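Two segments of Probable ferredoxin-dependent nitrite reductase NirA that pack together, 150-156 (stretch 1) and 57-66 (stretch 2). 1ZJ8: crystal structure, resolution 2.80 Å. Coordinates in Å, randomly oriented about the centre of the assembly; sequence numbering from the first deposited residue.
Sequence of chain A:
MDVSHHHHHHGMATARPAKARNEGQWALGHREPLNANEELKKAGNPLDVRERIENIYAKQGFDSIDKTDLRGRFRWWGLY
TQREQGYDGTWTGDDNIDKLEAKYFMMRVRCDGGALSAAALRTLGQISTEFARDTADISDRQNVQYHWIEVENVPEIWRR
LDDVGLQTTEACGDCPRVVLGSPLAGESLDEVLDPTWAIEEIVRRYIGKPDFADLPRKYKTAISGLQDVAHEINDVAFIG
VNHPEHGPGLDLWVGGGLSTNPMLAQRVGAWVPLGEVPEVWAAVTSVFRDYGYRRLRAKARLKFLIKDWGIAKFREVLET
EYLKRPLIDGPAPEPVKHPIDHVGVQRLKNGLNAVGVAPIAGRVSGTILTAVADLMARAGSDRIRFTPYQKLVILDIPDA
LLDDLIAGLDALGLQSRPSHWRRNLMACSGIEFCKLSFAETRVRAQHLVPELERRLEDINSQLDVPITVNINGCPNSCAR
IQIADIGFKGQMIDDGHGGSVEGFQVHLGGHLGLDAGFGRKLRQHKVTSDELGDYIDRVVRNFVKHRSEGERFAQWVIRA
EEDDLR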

# COMPACT_ATOMS: atom_id res chain seq x y z
N GLU A 150 -22.97 3.66 1.44
CA GLU A 150 -23.97 4.41 0.68
C GLU A 150 -23.78 5.91 0.99
O GLU A 150 -23.69 6.30 2.18
CB GLU A 150 -25.40 3.97 1.04
CG GLU A 150 -25.59 2.50 1.42
CD GLU A 150 -27.08 2.09 1.46
OE1 GLU A 150 -27.77 2.21 0.42
OE2 GLU A 150 -27.58 1.64 2.53
N VAL A 151 -23.74 6.72 -0.08
CA VAL A 151 -23.56 8.18 0.04
C VAL A 151 -24.40 8.79 1.19
O VAL A 151 -23.90 9.60 1.99
CB VAL A 151 -23.83 8.93 -1.34
CG1 VAL A 151 -25.31 8.92 -1.71
CG2 VAL A 151 -23.31 10.38 -1.30
N GLU A 152 -25.65 8.35 1.30
CA GLU A 152 -26.53 8.76 2.39
C GLU A 152 -25.74 8.98 3.68
O GLU A 152 -25.98 9.95 4.38
CB GLU A 152 -27.64 7.73 2.66
CG GLU A 152 -28.66 7.55 1.52
CD GLU A 152 -28.14 6.67 0.37
OE1 GLU A 152 -27.99 5.45 0.56
OE2 GLU A 152 -27.89 7.21 -0.74
N ASN A 153 -24.77 8.09 3.97
CA ASN A 153 -24.10 8.06 5.29
C ASN A 153 -22.78 8.85 5.43
O ASN A 153 -22.27 9.02 6.56
CB ASN A 153 -23.82 6.62 5.69
CG ASN A 153 -25.06 5.77 5.66
OD1 ASN A 153 -25.84 5.77 6.60
ND2 ASN A 153 -25.24 5.03 4.57
N VAL A 154 -22.25 9.35 4.31
CA VAL A 154 -20.88 9.88 4.27
C VAL A 154 -20.60 11.10 5.16
O VAL A 154 -19.50 11.24 5.70
CB VAL A 154 -20.43 10.18 2.85
CG1 VAL A 154 -19.05 10.85 2.84
CG2 VAL A 154 -20.36 8.90 2.04
N PRO A 155 -21.58 12.01 5.30
CA PRO A 155 -21.34 13.13 6.22
C PRO A 155 -21.27 12.68 7.68
O PRO A 155 -20.43 13.16 8.44
CB PRO A 155 -22.58 14.03 6.02
CG PRO A 155 -23.32 13.49 4.82
CD PRO A 155 -22.91 12.06 4.67
N GLU A 156 -22.17 11.76 8.05
CA GLU A 156 -22.23 11.20 9.41
C GLU A 156 -20.87 10.58 9.77
O GLU A 156 -20.34 10.80 10.86
CB GLU A 156 -23.34 10.13 9.53
CG GLU A 156 -24.19 10.21 10.81
CD GLU A 156 -23.50 9.66 12.06
OE1 GLU A 156 -22.35 10.06 12.34
OE2 GLU A 156 -24.13 8.85 12.80
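Stretch 2 (57-66) YAKQGFDSID

Stretch 2 (57-66) packs against stretch 1 as the last turn of a helix followed by an irregular, partly helical loop, and no hydrogen bond joins the two; the contact rests on van der Waals packing and one CA-H...O approach, with 273 Å² buried over both sides. Residues 57-60 close a helix that begins earlier in the chain, and the backbones come nearest where Ala-58 CA lies 4.3 Å from Glu-152 CA. Overall, the CA path from Tyr-57 to Asp-66 runs roughly opposite to that from Val-151 to Glu-156, while the helical turn 57-60 lies across it.

Tyr-57 (chi1 m) offers its backbone and the root of its side chain: its O is 3.6 Å from Val-151 CG1 and its CB 4.0 Å from Val-151 CG2, while the end of the side chain leads away. Ala-58 is nearly as well covered as Val-151 itself. Ala-58 CB points sideways and lies against Pro-155 CG at 3.7 Å and Val-151 O at 4.0 Å; its O accepts an almost straight CA-H...O contact from Glu-152, with Glu-152 CA 3.5 Å from Ala-58 O and an angle of 174° at the hydrogen. Lys-59 and Gln-60 direct their CA-to-CB bonds away and take no part.

Gly-61 ends the helical run with phi 95° and psi -168°, although its N still donates to Tyr-57 O at 2.9 Å. These angles alone call for glycine, since a CB would be jammed against the preceding carbonyl O. Stretch 1 comes close to this CA: Gly-61 CA lies 3.8 Å from Val-151 CG1 and 3.4 Å from Glu-152 OE2. Glu-152 directs its CA-to-CB bond away, but chi1 m and chi2 p bring its end back to this site.

Residues 62-64 return to helical phi/psi without the regular bonds. Phe-62 meets stretch 1 through its backbone, with Phe-62 N 4.0 Å from Val-151 CG1, and its ring leads away. Asp-63 and Ser-64 make no contact across, but Ser-64 OG donates to Gly-61 O at 2.7 Å, tying the loop back to the glycine. At Ile-65 the chain extends, with psi 124°, and the CA-to-CB bond points toward stretch 1; Ile-65 CD1 reaches Val-151 CG1 at 4.5 Å, a loose apolar contact. Val-151, buried with chi1 p, is thus touched by Tyr-57, Ala-58, Gly-61, Phe-62 and Ile-65. Asp-66, at the N-cap position before the next helix, lies beyond the contact; its N makes a weak hydrogen bond to Tyr-57 OH at 3.4 Å, linking the two ends of the stretch.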

# COMPACT_ATOMS: atom_id res chain seq x y z
N TYR A 57 -25.91 15.36 -2.78
CA TYR A 57 -25.88 13.92 -3.03
C TYR A 57 -26.29 13.05 -1.83
O TYR A 57 -26.99 12.06 -2.01
CB TYR A 57 -24.48 13.51 -3.52
CG TYR A 57 -24.00 14.22 -4.79
CD1 TYR A 57 -24.84 14.40 -5.89
CD2 TYR A 57 -22.68 14.68 -4.90
CE1 TYR A 57 -24.39 15.05 -7.06
CE2 TYR A 57 -22.22 15.32 -6.07
CZ TYR A 57 -23.08 15.50 -7.15
OH TYR A 57 -22.64 16.12 -8.30
N ALA A 58 -25.88 13.43 -0.62
CA ALA A 58 -26.20 12.65 0.57
C ALA A 58 -27.70 12.57 0.85
O ALA A 58 -28.13 11.82 1.73
CB ALA A 58 -25.48 13.22 1.79
N LYS A 59 -28.50 13.36 0.12
CA LYS A 59 -29.96 13.35 0.28
C LYS A 59 -30.67 12.65 -0.88
O LYS A 59 -31.52 11.80 -0.65
CB LYS A 59 -30.51 14.77 0.44
CG LYS A 59 -30.47 15.27 1.88
CD LYS A 59 -29.06 15.62 2.33
CE LYS A 59 -29.06 16.78 3.32
NZ LYS A 59 -29.40 18.07 2.66
N GLN A 60 -30.33 13.01 -2.11
CA GLN A 60 -30.93 12.36 -3.29
C GLN A 60 -30.47 10.92 -3.54
O GLN A 60 -31.20 10.14 -4.17
CB GLN A 60 -30.68 13.16 -4.57
CG GLN A 60 -31.78 14.12 -4.98
CD GLN A 60 -31.56 15.49 -4.39
OE1 GLN A 60 -31.02 16.37 -5.05
NE2 GLN A 60 -31.96 15.65 -3.14
N GLY A 61 -29.25 10.58 -3.11
CA GLY A 61 -28.70 9.24 -3.32
C GLY A 61 -27.83 9.13 -4.56
O GLY A 61 -27.45 10.14 -5.16
N PHE A 62 -27.51 7.89 -4.93
CA PHE A 62 -26.51 7.60 -5.97
C PHE A 62 -26.84 8.24 -7.33
O PHE A 62 -25.94 8.66 -8.06
CB PHE A 62 -26.36 6.07 -6.14
CG PHE A 62 -25.22 5.64 -7.04
CD1 PHE A 62 -25.37 5.60 -8.43
CD2 PHE A 62 -24.00 5.22 -6.50
CE1 PHE A 62 -24.30 5.17 -9.26
CE2 PHE A 62 -22.94 4.79 -7.33
CZ PHE A 62 -23.10 4.76 -8.70
N ASP A 63 -28.13 8.32 -7.65
CA ASP A 63 -28.58 8.74 -8.99
C ASP A 63 -28.47 10.24 -9.26
O ASP A 63 -28.45 10.66 -10.41
CB ASP A 63 -30.04 8.31 -9.23
CG ASP A 63 -30.25 6.80 -9.10
OD1 ASP A 63 -29.81 6.07 -10.02
OD2 ASP A 63 -30.86 6.37 -8.09
N SER A 64 -28.41 11.04 -8.19
CA SER A 64 -28.22 12.49 -8.34
C SER A 64 -26.80 12.84 -8.76
O SER A 64 -26.57 13.90 -9.32
CB SER A 64 -28.57 13.25 -7.06
OG SER A 64 -28.07 12.61 -5.90
N ILE A 65 -25.87 11.92 -8.53
CA ILE A 65 -24.44 12.21 -8.63
C ILE A 65 -23.98 12.38 -10.08
O ILE A 65 -24.17 11.49 -10.91
CB ILE A 65 -23.56 11.14 -7.89
CG1 ILE A 65 -24.05 10.94 -6.44
CG2 ILE A 65 -22.08 11.58 -7.89
CD1 ILE A 65 -23.51 9.67 -5.76
N ASP A 66 -23.39 13.54 -10.36
CA ASP A 66 -22.78 13.80 -11.66
C ASP A 66 -21.67 12.79 -11.93
O ASP A 66 -20.87 12.49 -11.05
CB ASP A 66 -22.18 15.21 -11.73
CG ASP A 66 -22.79 16.06 -12.82
OD1 ASP A 66 -22.93 15.55 -13.96
OD2 ASP A 66 -23.11 17.23 -12.54